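Local structure of xylose isomerase-like TIM barrel domain-containing protein (Parabacteroides distasonis, 4KW2) at residues A20-G25 with Q233-L238; G173-I178 with I199-L204. The protein is of unknown function but adopts a xylose isomerase-like TIM barrel and may act as an isomerase or a related enzyme. All blocks are in the same frame, centred on the assembly; numbering follows the deposited sequence.

Interaction 1 of 2, residues A20-G25 with Q233-L238; sequences ADWKVG and QHFNGL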
# COMPACT_ATOMS: atom_id res chain seq x y z
N ALA A 20 28.61 -16.06 -4.17
CA ALA A 20 29.18 -17.14 -3.31
C ALA A 20 28.09 -17.91 -2.55
O ALA A 20 27.73 -19.02 -2.95
CB ALA A 20 30.23 -16.58 -2.35
N ASP A 21 27.56 -17.33 -1.47
CA ASP A 21 26.60 -18.05 -0.63
C ASP A 21 25.22 -18.10 -1.29
O ASP A 21 24.69 -19.19 -1.51
CB ASP A 21 26.52 -17.47 0.79
CG ASP A 21 26.14 -18.53 1.82
OD1 ASP A 21 26.60 -19.68 1.69
OD2 ASP A 21 25.37 -18.21 2.76
N TRP A 22 24.65 -16.94 -1.61
CA TRP A 22 23.31 -16.86 -2.22
C TRP A 22 23.35 -16.07 -3.53
O TRP A 22 24.38 -15.49 -3.86
CB TRP A 22 22.31 -16.20 -1.26
CG TRP A 22 22.74 -14.85 -0.76
CD1 TRP A 22 22.70 -13.67 -1.44
CD2 TRP A 22 23.30 -14.55 0.53
NE1 TRP A 22 23.19 -12.65 -0.66
CE2 TRP A 22 23.57 -13.16 0.55
CE3 TRP A 22 23.60 -15.32 1.66
CZ2 TRP A 22 24.12 -12.53 1.66
CZ3 TRP A 22 24.15 -14.69 2.76
CH2 TRP A 22 24.40 -13.31 2.76
N LYS A 23 22.23 -16.05 -4.25
CA LYS A 23 22.10 -15.24 -5.46
C LYS A 23 21.21 -14.03 -5.21
O LYS A 23 20.23 -14.12 -4.48
CB LYS A 23 21.47 -16.05 -6.59
CG LYS A 23 22.16 -17.36 -6.92
CD LYS A 23 21.28 -18.18 -7.84
CE LYS A 23 21.66 -19.65 -7.83
NZ LYS A 23 22.96 -19.87 -8.52
N VAL A 24 21.56 -12.91 -5.82
CA VAL A 24 20.75 -11.71 -5.77
C VAL A 24 20.22 -11.42 -7.17
O VAL A 24 20.99 -11.21 -8.11
CB VAL A 24 21.55 -10.48 -5.28
CG1 VAL A 24 20.62 -9.30 -5.06
CG2 VAL A 24 22.31 -10.83 -4.00
N GLY A 25 18.89 -11.41 -7.30
CA GLY A 25 18.23 -11.12 -8.57
C GLY A 25 17.18 -10.04 -8.43
O GLY A 25 16.84 -9.61 -7.33
N GLN A 233 21.92 -18.15 9.03
CA GLN A 233 20.99 -19.22 8.64
C GLN A 233 21.47 -20.00 7.42
O GLN A 233 20.77 -20.90 6.96
CB GLN A 233 19.60 -18.65 8.39
CG GLN A 233 18.91 -18.22 9.68
CD GLN A 233 17.57 -17.55 9.44
OE1 GLN A 233 17.20 -16.62 10.15
NE2 GLN A 233 16.83 -18.02 8.43
N HIS A 234 22.65 -19.67 6.91
CA HIS A 234 23.23 -20.33 5.75
C HIS A 234 22.24 -20.36 4.58
O HIS A 234 22.08 -21.38 3.91
CB HIS A 234 23.70 -21.74 6.11
CG HIS A 234 24.58 -22.37 5.07
ND1 HIS A 234 24.12 -23.30 4.16
CD2 HIS A 234 25.90 -22.19 4.79
CE1 HIS A 234 25.11 -23.67 3.37
NE2 HIS A 234 26.20 -23.01 3.73
N PHE A 235 21.58 -19.24 4.34
CA PHE A 235 20.69 -19.12 3.21
C PHE A 235 21.54 -19.17 1.96
O PHE A 235 22.52 -18.44 1.84
CB PHE A 235 19.91 -17.80 3.28
CG PHE A 235 19.02 -17.57 2.10
CD1 PHE A 235 17.84 -18.27 1.95
CD2 PHE A 235 19.37 -16.64 1.13
CE1 PHE A 235 17.01 -18.05 0.86
CE2 PHE A 235 18.55 -16.42 0.04
CZ PHE A 235 17.37 -17.12 -0.09
N ASN A 236 21.18 -20.05 1.03
CA ASN A 236 21.88 -20.15 -0.24
C ASN A 236 20.94 -20.17 -1.44
O ASN A 236 21.28 -20.68 -2.50
CB ASN A 236 22.83 -21.36 -0.25
CG ASN A 236 22.13 -22.67 0.05
OD1 ASN A 236 20.90 -22.75 0.03
ND2 ASN A 236 22.91 -23.70 0.34
N GLY A 237 19.75 -19.60 -1.28
CA GLY A 237 18.78 -19.52 -2.36
C GLY A 237 18.89 -18.20 -3.08
O GLY A 237 19.96 -17.60 -3.15
N LEU A 238 17.76 -17.74 -3.60
CA LEU A 238 17.70 -16.51 -4.39
C LEU A 238 17.05 -15.40 -3.57
O LEU A 238 15.94 -15.56 -3.09
CB LEU A 238 16.92 -16.77 -5.67
CG LEU A 238 16.57 -15.58 -6.58
CD1 LEU A 238 17.83 -15.00 -7.20
CD2 LEU A 238 15.58 -16.00 -7.65

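Interaction 2 of 2, residues G173-I178 with I199-L204; sequences GVCADI and IKVAHL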
# COMPACT_ATOMS: atom_id res chain seq x y z
N GLY A 173 9.82 -26.28 -2.36
CA GLY A 173 10.29 -25.37 -1.31
C GLY A 173 9.38 -24.17 -1.09
O GLY A 173 8.21 -24.17 -1.49
N VAL A 174 9.94 -23.15 -0.45
CA VAL A 174 9.18 -21.98 -0.02
C VAL A 174 9.74 -20.68 -0.57
O VAL A 174 10.95 -20.45 -0.55
CB VAL A 174 9.16 -21.90 1.52
CG1 VAL A 174 8.41 -20.67 2.01
CG2 VAL A 174 8.54 -23.17 2.09
N CYS A 175 8.85 -19.83 -1.07
CA CYS A 175 9.16 -18.44 -1.40
C CYS A 175 8.78 -17.59 -0.20
O CYS A 175 7.59 -17.38 0.06
CB CYS A 175 8.39 -17.98 -2.63
SG CYS A 175 8.70 -16.27 -3.12
N ALA A 176 9.78 -17.13 0.54
CA ALA A 176 9.54 -16.39 1.78
C ALA A 176 9.50 -14.89 1.52
O ALA A 176 10.39 -14.34 0.88
CB ALA A 176 10.64 -16.70 2.79
N ASP A 177 8.46 -14.23 2.03
CA ASP A 177 8.36 -12.78 1.95
C ASP A 177 9.06 -12.14 3.14
O ASP A 177 8.76 -12.46 4.28
CB ASP A 177 6.89 -12.33 1.93
CG ASP A 177 6.27 -12.44 0.56
OD1 ASP A 177 6.87 -13.06 -0.35
OD2 ASP A 177 5.16 -11.90 0.38
N ILE A 178 10.00 -11.25 2.85
CA ILE A 178 10.63 -10.45 3.88
C ILE A 178 9.80 -9.19 3.97
O ILE A 178 9.83 -8.36 3.05
CB ILE A 178 12.09 -10.10 3.54
CG1 ILE A 178 12.88 -11.38 3.22
CG2 ILE A 178 12.73 -9.32 4.67
CD1 ILE A 178 12.73 -12.48 4.24
N ILE A 199 13.82 -23.21 2.18
CA ILE A 199 13.63 -21.82 1.76
C ILE A 199 14.48 -21.57 0.52
O ILE A 199 15.70 -21.47 0.61
CB ILE A 199 14.05 -20.79 2.84
CG1 ILE A 199 13.36 -21.08 4.18
CG2 ILE A 199 13.73 -19.38 2.37
CD1 ILE A 199 11.85 -20.98 4.15
N LYS A 200 13.83 -21.46 -0.64
CA LYS A 200 14.55 -21.34 -1.91
C LYS A 200 14.62 -19.90 -2.43
O LYS A 200 15.58 -19.55 -3.11
CB LYS A 200 13.92 -22.25 -2.96
CG LYS A 200 14.06 -23.72 -2.63
CD LYS A 200 13.63 -24.60 -3.78
CE LYS A 200 13.59 -26.07 -3.37
NZ LYS A 200 14.92 -26.57 -2.91
N VAL A 201 13.62 -19.09 -2.11
CA VAL A 201 13.55 -17.71 -2.59
C VAL A 201 13.10 -16.78 -1.47
O VAL A 201 12.18 -17.10 -0.72
CB VAL A 201 12.59 -17.58 -3.80
CG1 VAL A 201 12.48 -16.13 -4.27
CG2 VAL A 201 13.04 -18.48 -4.94
N ALA A 202 13.74 -15.62 -1.36
CA ALA A 202 13.30 -14.57 -0.46
C ALA A 202 12.90 -13.35 -1.28
O ALA A 202 13.72 -12.79 -1.99
CB ALA A 202 14.41 -14.22 0.51
N HIS A 203 11.64 -12.95 -1.17
CA HIS A 203 11.14 -11.74 -1.81
C HIS A 203 11.36 -10.53 -0.92
O HIS A 203 10.79 -10.44 0.16
CB HIS A 203 9.64 -11.86 -2.09
CG HIS A 203 9.32 -12.59 -3.36
ND1 HIS A 203 8.05 -12.65 -3.87
CD2 HIS A 203 10.11 -13.26 -4.22
CE1 HIS A 203 8.06 -13.35 -4.99
NE2 HIS A 203 9.30 -13.73 -5.23
N LEU A 204 12.19 -9.60 -1.39
CA LEU A 204 12.30 -8.28 -0.79
C LEU A 204 11.42 -7.33 -1.57
O LEU A 204 11.71 -7.04 -2.74
CB LEU A 204 13.74 -7.77 -0.84
CG LEU A 204 14.60 -7.99 0.40
CD1 LEU A 204 14.58 -9.45 0.80
CD2 LEU A 204 16.01 -7.51 0.10

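Interaction 1 of 2, residues A20-G25 with Q233-L238
Trp22 lies against the turn Phe235-Gly237, and its side chain can be followed outward from the backbone. CB comes first and touches two groups: the carbonyl oxygen of Gly237, with CB to O at 3.3 Å, and the Phe235 ring, whose CD2 lies 3.8 Å from CB. CG sits between the backbone N and the carbonyl carbon (chi1 55°), which swings the indole to the side of the chain and brings the edge of its six-membered part to the backbone carbonyl of Phe235. There Trp22 CE3 is 3.3 Å from Phe235 O, near the ring plane. On the five-membered part, Val24 CG2 lies at the edge, and NE1 donates a hydrogen bond to Leu260 O.

The backbones join just beyond. Lys23 N bonds to Gly237 O at 3.0 Å with a nearly straight N-H...O angle of 173°, so this oxygen accepts a hydrogen bond and also touches Trp22 CB. Gly237 is packed from its own side too, because its N stands 3.5 Å above the centre of the Phe235 ring, and a CB on it would crowd Phe235 CZ. Past the glycine, Leu238 CD1 reaches Lys23 CB at 3.8 Å and also approaches Gly25 N.

Lys23 and Leu238 pair as a parallel bridge, first strand against last, closing the barrel. Helix 222-232 ends in a Schellman motif at His234, leading into this turn. The indole packs on Val227, Leu230 and Lys231 of that helix, while Val24 reaches Leu257 and Gln261 of helix 250-262.

Interaction 2 of 2, residues G173-I178 with I199-L204
Cys175 sets its sulfur over the face of the His203 ring, with SG 3.4 Å from the ring centroid and only 11° off the normal. With SG anti to the backbone N (chi1 180°), the sulfur fills the hollow between the imidazole and Val201 CG1. Asp177 OD1 closes on the His203 CB at 3.5 Å, its carboxylate turned 22° from the ring plane. The opposite face of the sheet is apolar: Ile199 CD1 presses on Val174 CB, the small Ala176 and Ala202 lie in the dip between, and Ile178 CG1 lies beside Leu204 CD1 at 3.5 Å.

Where the register slips, a beta bulge lets Val174 O accept from Lys200 N at 3.1 Å and, weakly, from Val201 N. Just before it, Gly173 has no side chain, and a CB would run into Lys200 CG, whose chain goes on to Glu143 and Pro170 O.

Replacing His203 by an alanine would probably leave Cys175 SG without its ring and Glu52 without the hydrogen bond it makes with NE2. Sulfur, imidazole and carboxylate thus gather with Val201 on one face, and the other is wholly hydrocarbon, consistent with a polar barrel interior backed by a helix-facing shell.

In the fold
Interaction 2 is nested in the chain loop that interaction 1 closes, and their centres stand about 11 Å apart. The join is direct: Leu238 N lies 2.9 Å from Lys200 O, and Leu238 O is 2.8 Å from Ala202 N, both probable hydrogen bonds. Strands 172-178, 199-204, 238-241 and 23-27 therefore run side by side in one parallel sheet, and Phe235 CE1 packs at 3.7 Å on Ile199 O. Interaction 1 sits where its strands begin, whereas Asp177 and His203 lie towards the C-terminal ends, where TIM barrels carry their active sites. His203 and Glu52 are thus plausible parts of a site, though none has been established here.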